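Local coordinates for protein cysteine hydrolase (Vibrio cholerae, PDB 6V98) that acts as a type VI secretion effector, probably a papain-like cysteine hydrolase delivered into rival bacteria to attack a component of their cell envelope, at residues V84-S88 with G89-E93; S94-L97 with K98-E102; D158-A162 with M163-P167; W169-P172 with V173-P176. All blocks are in the same frame, centred on the assembly; numbering follows the deposited sequence.

Contact 1: V84-S88 with G89-E93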
# COMPACT_ATOMS: atom_id res chain seq x y z
N VAL A 84 -6.96 10.54 -8.50
CA VAL A 84 -8.18 9.93 -8.98
C VAL A 84 -9.28 10.98 -9.04
O VAL A 84 -9.15 12.08 -8.52
CB VAL A 84 -8.61 8.73 -8.09
CG1 VAL A 84 -7.52 7.67 -8.08
CG2 VAL A 84 -8.93 9.19 -6.67
N THR A 85 -10.38 10.63 -9.70
CA THR A 85 -11.57 11.47 -9.75
C THR A 85 -12.63 10.87 -8.85
O THR A 85 -12.93 9.68 -8.94
CB THR A 85 -12.10 11.58 -11.18
OG1 THR A 85 -11.06 12.07 -12.03
CG2 THR A 85 -13.30 12.52 -11.22
N ILE A 86 -13.18 11.69 -7.96
CA ILE A 86 -14.27 11.28 -7.10
C ILE A 86 -15.55 11.84 -7.69
O ILE A 86 -15.63 13.04 -8.01
CB ILE A 86 -14.08 11.78 -5.66
CG1 ILE A 86 -12.68 11.47 -5.12
CG2 ILE A 86 -15.15 11.16 -4.76
CD1 ILE A 86 -12.39 10.00 -4.98
N LYS A 87 -16.56 10.99 -7.85
CA LYS A 87 -17.85 11.38 -8.40
C LYS A 87 -18.93 10.81 -7.49
O LYS A 87 -19.07 9.59 -7.39
CB LYS A 87 -18.01 10.90 -9.83
CG LYS A 87 -19.44 10.97 -10.35
CD LYS A 87 -19.51 11.70 -11.67
CE LYS A 87 -20.95 12.00 -12.05
NZ LYS A 87 -21.60 12.89 -11.04
N SER A 88 -19.67 11.69 -6.82
CA SER A 88 -20.71 11.26 -5.88
C SER A 88 -20.14 10.28 -4.85
O SER A 88 -20.74 9.25 -4.55
CB SER A 88 -21.90 10.66 -6.61
OG SER A 88 -22.40 11.59 -7.55
N GLY A 89 -18.96 10.60 -4.33
CA GLY A 89 -18.34 9.80 -3.30
C GLY A 89 -17.56 8.60 -3.79
O GLY A 89 -16.82 8.01 -3.00
N LEU A 90 -17.68 8.23 -5.06
CA LEU A 90 -17.04 7.04 -5.60
C LEU A 90 -15.82 7.40 -6.42
O LEU A 90 -15.79 8.44 -7.09
CB LEU A 90 -18.02 6.24 -6.46
CG LEU A 90 -19.34 5.81 -5.82
CD1 LEU A 90 -20.19 5.08 -6.84
CD2 LEU A 90 -19.08 4.92 -4.62
N ILE A 91 -14.80 6.54 -6.38
CA ILE A 91 -13.70 6.67 -7.34
C ILE A 91 -14.17 6.12 -8.67
O ILE A 91 -14.71 5.01 -8.74
CB ILE A 91 -12.45 5.92 -6.87
CG1 ILE A 91 -12.06 6.32 -5.45
CG2 ILE A 91 -11.33 6.15 -7.88
CD1 ILE A 91 -11.06 5.36 -4.82
N THR A 92 -13.96 6.89 -9.74
CA THR A 92 -14.32 6.38 -11.06
C THR A 92 -13.38 5.24 -11.44
O THR A 92 -12.20 5.26 -11.09
CB THR A 92 -14.26 7.49 -12.11
OG1 THR A 92 -12.90 7.83 -12.41
CG2 THR A 92 -15.01 8.73 -11.61
N GLU A 93 -13.93 4.24 -12.13
CA GLU A 93 -13.13 3.07 -12.49
C GLU A 93 -11.93 3.48 -13.34
O GLU A 93 -10.80 3.01 -13.10
CB GLU A 93 -13.98 2.04 -13.24
CG GLU A 93 -13.15 0.89 -13.86
CD GLU A 93 -13.99 -0.19 -14.53
OE1 GLU A 93 -14.51 -1.09 -13.83
OE2 GLU A 93 -14.13 -0.14 -15.77

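Contact 2: S94-L97 with K98-E102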
# COMPACT_ATOMS: atom_id res chain seq x y z
N SER A 94 -12.13 4.37 -14.31
CA SER A 94 -11.05 4.75 -15.22
C SER A 94 -9.90 5.43 -14.48
O SER A 94 -8.73 5.14 -14.75
CB SER A 94 -11.58 5.66 -16.33
OG SER A 94 -12.40 6.67 -15.80
N SER A 95 -10.22 6.33 -13.54
CA SER A 95 -9.16 7.06 -12.86
C SER A 95 -8.40 6.17 -11.90
O SER A 95 -7.20 6.36 -11.70
CB SER A 95 -9.73 8.28 -12.14
OG SER A 95 -10.48 7.92 -10.99
N LEU A 96 -9.08 5.19 -11.30
CA LEU A 96 -8.37 4.24 -10.45
C LEU A 96 -7.52 3.29 -11.29
O LEU A 96 -6.39 2.96 -10.91
CB LEU A 96 -9.36 3.46 -9.58
CG LEU A 96 -8.71 2.48 -8.61
CD1 LEU A 96 -7.79 3.24 -7.70
CD2 LEU A 96 -9.77 1.73 -7.82
N LEU A 97 -8.03 2.87 -12.45
CA LEU A 97 -7.24 2.04 -13.37
C LEU A 97 -5.93 2.72 -13.75
O LEU A 97 -4.90 2.06 -13.89
CB LEU A 97 -8.04 1.73 -14.64
CG LEU A 97 -8.99 0.53 -14.68
CD1 LEU A 97 -9.88 0.62 -15.92
CD2 LEU A 97 -8.20 -0.78 -14.66
N LYS A 98 -5.95 4.04 -13.94
CA LYS A 98 -4.74 4.74 -14.33
C LYS A 98 -3.69 4.67 -13.22
O LYS A 98 -2.50 4.46 -13.49
CB LYS A 98 -5.06 6.20 -14.67
CG LYS A 98 -3.87 7.00 -15.13
CD LYS A 98 -4.30 8.39 -15.55
CE LYS A 98 -3.10 9.21 -15.95
NZ LYS A 98 -3.50 10.61 -16.25
N VAL A 99 -4.13 4.81 -11.97
CA VAL A 99 -3.23 4.71 -10.83
C VAL A 99 -2.72 3.29 -10.66
O VAL A 99 -1.55 3.07 -10.33
CB VAL A 99 -3.93 5.21 -9.55
CG1 VAL A 99 -3.09 4.89 -8.30
CG2 VAL A 99 -4.21 6.70 -9.65
N LEU A 100 -3.60 2.30 -10.83
CA LEU A 100 -3.18 0.92 -10.61
C LEU A 100 -2.13 0.52 -11.64
O LEU A 100 -1.13 -0.11 -11.30
CB LEU A 100 -4.39 -0.01 -10.66
CG LEU A 100 -5.37 0.15 -9.48
CD1 LEU A 100 -6.59 -0.76 -9.65
CD2 LEU A 100 -4.67 -0.11 -8.13
N LYS A 101 -2.34 0.90 -12.90
CA LYS A 101 -1.33 0.64 -13.91
C LYS A 101 -0.00 1.31 -13.56
O LYS A 101 1.07 0.72 -13.73
CB LYS A 101 -1.82 1.13 -15.27
CG LYS A 101 -1.04 0.57 -16.42
CD LYS A 101 -1.68 0.93 -17.74
CE LYS A 101 -1.48 -0.20 -18.74
NZ LYS A 101 -0.12 -0.18 -19.31
N GLU A 102 -0.05 2.56 -13.10
CA GLU A 102 1.18 3.26 -12.70
C GLU A 102 1.90 2.48 -11.61
O GLU A 102 3.11 2.24 -11.70
CB GLU A 102 0.85 4.68 -12.23
CG GLU A 102 0.42 5.63 -13.36
CD GLU A 102 -0.09 6.97 -12.84
OE1 GLU A 102 -0.48 7.02 -11.66
OE2 GLU A 102 -0.12 7.96 -13.60

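Contact 3: D158-A162 with M163-P167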
# COMPACT_ATOMS: atom_id res chain seq x y z
N ASP A 158 0.88 -1.83 9.96
CA ASP A 158 1.12 -0.87 11.03
C ASP A 158 0.44 0.46 10.75
O ASP A 158 -0.09 1.10 11.67
CB ASP A 158 2.63 -0.67 11.23
CG ASP A 158 3.32 -1.90 11.84
OD1 ASP A 158 2.63 -2.86 12.27
OD2 ASP A 158 4.56 -1.92 11.89
N LEU A 159 0.42 0.89 9.48
CA LEU A 159 -0.31 2.11 9.13
C LEU A 159 -1.80 1.96 9.41
O LEU A 159 -2.43 2.84 10.01
CB LEU A 159 -0.09 2.46 7.65
CG LEU A 159 -0.94 3.60 7.08
CD1 LEU A 159 -0.64 4.93 7.74
CD2 LEU A 159 -0.73 3.68 5.58
N ALA A 160 -2.38 0.86 8.94
CA ALA A 160 -3.82 0.67 9.11
C ALA A 160 -4.17 0.55 10.58
O ALA A 160 -5.14 1.15 11.05
CB ALA A 160 -4.28 -0.57 8.33
N ASP A 161 -3.34 -0.18 11.34
CA ASP A 161 -3.51 -0.23 12.80
C ASP A 161 -3.49 1.17 13.39
O ASP A 161 -4.32 1.52 14.23
CB ASP A 161 -2.41 -1.08 13.43
CG ASP A 161 -2.86 -2.51 13.77
OD1 ASP A 161 -3.77 -2.67 14.61
OD2 ASP A 161 -2.29 -3.46 13.19
N ALA A 162 -2.52 1.99 12.96
CA ALA A 162 -2.36 3.33 13.51
C ALA A 162 -3.55 4.23 13.17
O ALA A 162 -3.85 5.16 13.92
CB ALA A 162 -1.05 3.96 13.02
N MET A 163 -4.23 3.95 12.06
CA MET A 163 -5.38 4.76 11.68
C MET A 163 -6.64 4.35 12.43
O MET A 163 -7.70 4.97 12.23
CB MET A 163 -5.63 4.67 10.17
CG MET A 163 -4.51 5.19 9.26
SD MET A 163 -4.06 6.92 9.54
CE MET A 163 -2.57 6.67 10.52
N GLY A 164 -6.56 3.33 13.28
CA GLY A 164 -7.74 2.79 13.94
C GLY A 164 -8.61 1.92 13.06
O GLY A 164 -9.80 1.73 13.37
N LEU A 165 -8.06 1.35 12.00
CA LEU A 165 -8.85 0.59 11.04
C LEU A 165 -8.93 -0.90 11.36
O LEU A 165 -9.60 -1.64 10.63
CB LEU A 165 -8.29 0.80 9.63
CG LEU A 165 -8.30 2.24 9.12
CD1 LEU A 165 -7.58 2.33 7.77
CD2 LEU A 165 -9.73 2.78 9.03
N ASP A 166 -8.27 -1.35 12.42
CA ASP A 166 -8.35 -2.73 12.88
C ASP A 166 -8.10 -3.73 11.74
O ASP A 166 -8.99 -4.52 11.39
CB ASP A 166 -9.69 -3.00 13.54
CG ASP A 166 -9.74 -4.35 14.24
OD1 ASP A 166 -8.67 -4.84 14.67
OD2 ASP A 166 -10.84 -4.94 14.34
N PRO A 167 -6.91 -3.73 11.16
CA PRO A 167 -6.59 -4.71 10.11
C PRO A 167 -6.57 -6.13 10.66
O PRO A 167 -6.62 -6.36 11.87
CB PRO A 167 -5.20 -4.29 9.64
CG PRO A 167 -4.59 -3.66 10.88
CD PRO A 167 -5.73 -2.94 11.55
O HOH W 1 -6.73 -0.34 14.60

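Contact 4: W169-P172 with V173-P176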
# COMPACT_ATOMS: atom_id res chain seq x y z
N TRP A 169 -5.41 -9.76 11.88
CA TRP A 169 -4.36 -10.11 12.82
C TRP A 169 -3.03 -10.37 12.12
O TRP A 169 -2.99 -11.03 11.08
CB TRP A 169 -4.78 -11.34 13.62
CG TRP A 169 -3.69 -11.89 14.47
CD1 TRP A 169 -3.20 -11.34 15.62
CD2 TRP A 169 -2.94 -13.09 14.25
NE1 TRP A 169 -2.20 -12.13 16.14
CE2 TRP A 169 -2.02 -13.21 15.31
CE3 TRP A 169 -2.96 -14.07 13.25
CZ2 TRP A 169 -1.14 -14.28 15.41
CZ3 TRP A 169 -2.09 -15.14 13.36
CH2 TRP A 169 -1.19 -15.23 14.43
N LYS A 170 -1.95 -9.85 12.70
CA LYS A 170 -0.61 -9.96 12.14
C LYS A 170 0.11 -11.15 12.74
O LYS A 170 0.45 -11.12 13.94
CB LYS A 170 0.17 -8.67 12.40
CG LYS A 170 1.42 -8.52 11.54
CD LYS A 170 2.54 -7.74 12.22
CE LYS A 170 2.06 -6.70 13.22
NZ LYS A 170 3.15 -5.71 13.56
N PRO A 171 0.40 -12.20 11.98
CA PRO A 171 1.11 -13.35 12.54
C PRO A 171 2.58 -13.03 12.77
O PRO A 171 3.07 -11.99 12.31
CB PRO A 171 0.94 -14.44 11.46
CG PRO A 171 0.57 -13.73 10.21
CD PRO A 171 0.05 -12.37 10.55
N PRO A 172 3.30 -13.88 13.50
CA PRO A 172 4.73 -13.62 13.69
C PRO A 172 5.53 -13.65 12.40
O PRO A 172 6.60 -13.04 12.34
CB PRO A 172 5.17 -14.76 14.64
CG PRO A 172 3.90 -15.17 15.34
CD PRO A 172 2.84 -15.04 14.29
N VAL A 173 5.06 -14.36 11.38
CA VAL A 173 5.70 -14.41 10.07
C VAL A 173 4.68 -13.90 9.05
O VAL A 173 3.68 -14.56 8.77
CB VAL A 173 6.18 -15.83 9.72
CG1 VAL A 173 6.65 -15.89 8.28
CG2 VAL A 173 7.31 -16.26 10.64
N VAL A 174 4.95 -12.73 8.48
CA VAL A 174 3.99 -12.03 7.64
C VAL A 174 4.36 -12.23 6.18
O VAL A 174 5.35 -11.66 5.69
CB VAL A 174 3.92 -10.54 8.00
CG1 VAL A 174 2.85 -9.84 7.19
CG2 VAL A 174 3.65 -10.40 9.50
N VAL A 175 3.53 -12.98 5.46
CA VAL A 175 3.72 -13.24 4.04
C VAL A 175 2.72 -12.38 3.28
O VAL A 175 1.51 -12.55 3.47
CB VAL A 175 3.52 -14.73 3.71
CG1 VAL A 175 3.92 -15.01 2.27
CG2 VAL A 175 4.34 -15.58 4.69
N PRO A 176 3.17 -11.47 2.40
CA PRO A 176 2.22 -10.50 1.83
C PRO A 176 1.09 -11.18 1.09
O PRO A 176 -0.08 -10.85 1.31
CB PRO A 176 3.12 -9.66 0.91
CG PRO A 176 4.49 -9.75 1.56
CD PRO A 176 4.57 -11.17 2.06

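Contact 1: V84-S88 with G89-E93
The carbonyl oxygen of Leu90 takes the shortest bond of this hairpin, 2.8 Å from Lys87 N, with the donor in the carbonyl plane; the CA-H of Ile86 approaches the same oxygen. The return bond, Leu90 N to Lys87 O at 3.0 Å, is nearly straight at the hydrogen, but its donor stands above the carbonyl plane, 62° out of it. Together they close a two-residue β-hairpin over a type I' turn, marked by the positive phi of both Ser88 and Gly89. Two residues further from the turn, Thr92 N donates to Thr85 O at 3.1 Å, nearly in line with the C=O bond, beyond the oxygen (168°). The methyl CG2 of Thr92 reaches Thr85 O too (3.5 Å), because chi1 of 73° turns OG1 away to Ser95, at the start of helix 93-107.

Ile86 and Ile91 share one face of the hairpin as a non-hydrogen-bonded pair, with Ile86 CD1 lying 3.7 Å from Ile91 CG1. Ile91 CG2 reaches the buried Val84 through its CB at 3.8 Å, and Phe6 of strand 5-12 touches both isoleucines. Backbone bonds thus fix the register of the hairpin, while this apolar face seats it on the body of the protein and the Lys87 and Leu90 side chains remain on the other, exposed face.

Contact 2: S94-L97 with K98-E102
This is an i to i+4 contact within one α-helix, 93-107, which follows the short hairpin 86-91 and packs one flank against strands of the main antiparallel sheet. Four consecutive main-chain bonds define the turn. The shortest runs from Leu100 N to Leu96 O at 2.9 Å, while Lys101 N meets Leu97 O at 3.0 Å and an N-H...O angle of 170°. Lys98 N donates to Ser94 O at 3.1 Å, and the bond from Val99 N to Ser95 O is weak.

The helix is amphipathic. Leu96, Val99 and Leu100 are buried: Leu199 of strand 198-202 covers the two leucines, and Ile48 of strand 44-50 lies against Val99 and Leu100. Lys98 instead carries a fully extended chain away from the turn on the exposed side. Ser95 faces back toward the hairpin, where its OG is hydrogen-bonded to Thr85 N, tying the first turn of the helix to the chain just before strand 86-87.

Between the leucines the side chains meet at an angle. Leu96 holds CG anti to its amide nitrogen (chi1 -177°), whereas Leu100 swings CG to the amide side (chi1 -69°), back over the preceding turn. Leu100 CG therefore lies 3.3 Å from Leu96 O, and the methyl Leu100 CD1 rests 4.0 Å from Leu96 CG.

Contact 3: D158-A162 with M163-P167
Ala160 and Pro167 pack on the buried side of this helix end, Ala160 CB lying 4.0 Å from Pro167 CG, and Tyr179 and Phe183 of helix 176-184 also touch the proline. On another flank, Leu159 CD1 meets the terminal methyl CE of Met163 at 3.8 Å. The methionine chain is bent at both chi2 (-58°) and chi3, which folds CE back onto the last helical turn, beside Ala162 CB. Trp129 of helix 123-134 adjoins Leu159 and Ala162, so helix 123-134 packs along this flank.

The solvent side is looser and more polar. Asp161 sets its carboxylate across the proline ring at about a right angle, OD2 standing 3.3 Å from Pro167 CG, a contact with carbon and not a hydrogen bond. A water links the backbones here, donating to Asp161 O and accepting from Asp166 N at 2.9 Å, in place of a direct bond between the helix end and the loop.

The main chain closes the helix. Met163 N bonds mainly to Leu159 O, at 2.9 Å, and only weakly to Ala160 O. Leu165 N reaches back to Ala160 O at 3.1 Å, and Gly164 N donates to Asp161 O at 3.0 Å from well above the carbonyl plane. With Gly164 at positive phi, these last two backward bonds make a Schellman motif, the classic C-terminal cap of an α-helix, here ending helix 154-162.

Contact 4: W169-P172 with V173-P176
Lys170 and Val174 lie slantwise against each other across a proline-rich bend, the methyl CG2 of the valine touching Lys170 CG at 3.6 Å and CD at 4.0 Å. The aliphatic part of the lysine serves as the apolar partner, while its ammonium group departs from the valine: the chain is kinked at chi2 (-149°) and chi3 (-30°), carrying NZ off to a salt bridge with Asp158 of helix 154-162. Val174 has its CG1 anti to the amide nitrogen (chi1 -176°), which leaves CG2 on the amide side, directed at the preceding residues. There Val174 CG2 also meets Pro171 O at 3.3 Å and, more distantly, the ring carbon Pro171 CD at 4.2 Å. One branch of a buried valine thus fills the inside of the bend, and Thr154 and Ile157 of helix 154-162 touch both Val174 and Lys170.

The ring of Pro171 also meets Val173, Pro171 CG lying 3.5 Å from Val173 O. The pyrrolidine borders Trp169 too, with Pro171 N standing 3.9 Å above the indole plane toward the rim of the ring. Val173 turns its branches to the outside, near Asp148.

No hydrogen bond crosses between 169-172 and 173-176, and neither proline at the corner has an amide hydrogen to offer. Val174 is held through its main chain elsewhere, by backbone bonding to Asp148 and by its oxygen to Asn151. Within the bend, shape probably rests on proline geometry and methyl packing, while Asp148 and Asn151 hold its far end; the lysine charge is probably offset by Asp158.

Overall arrangement
Contacts 1 and 2 are joined in space as in sequence: the hairpin of contact 1 leads straight into the helix of contact 2, and Val84 and Ile91 pack against it. Contacts 3 and 4 belong to the other half of the chain, with contact 2 on the opposite side of the chain's centre from both; a salt bridge, 3.2 Å between Asp158 OD1 and Lys170 NZ, is their direct link. Contacts 2 and 3 are partly buried, and helical main-chain bonds dominate both, regular in one and terminating in the other. Contacts 1 and 4 lie at the surface, yet differ: strand pairing orders the first, whereas proline and methyl contacts shape the second.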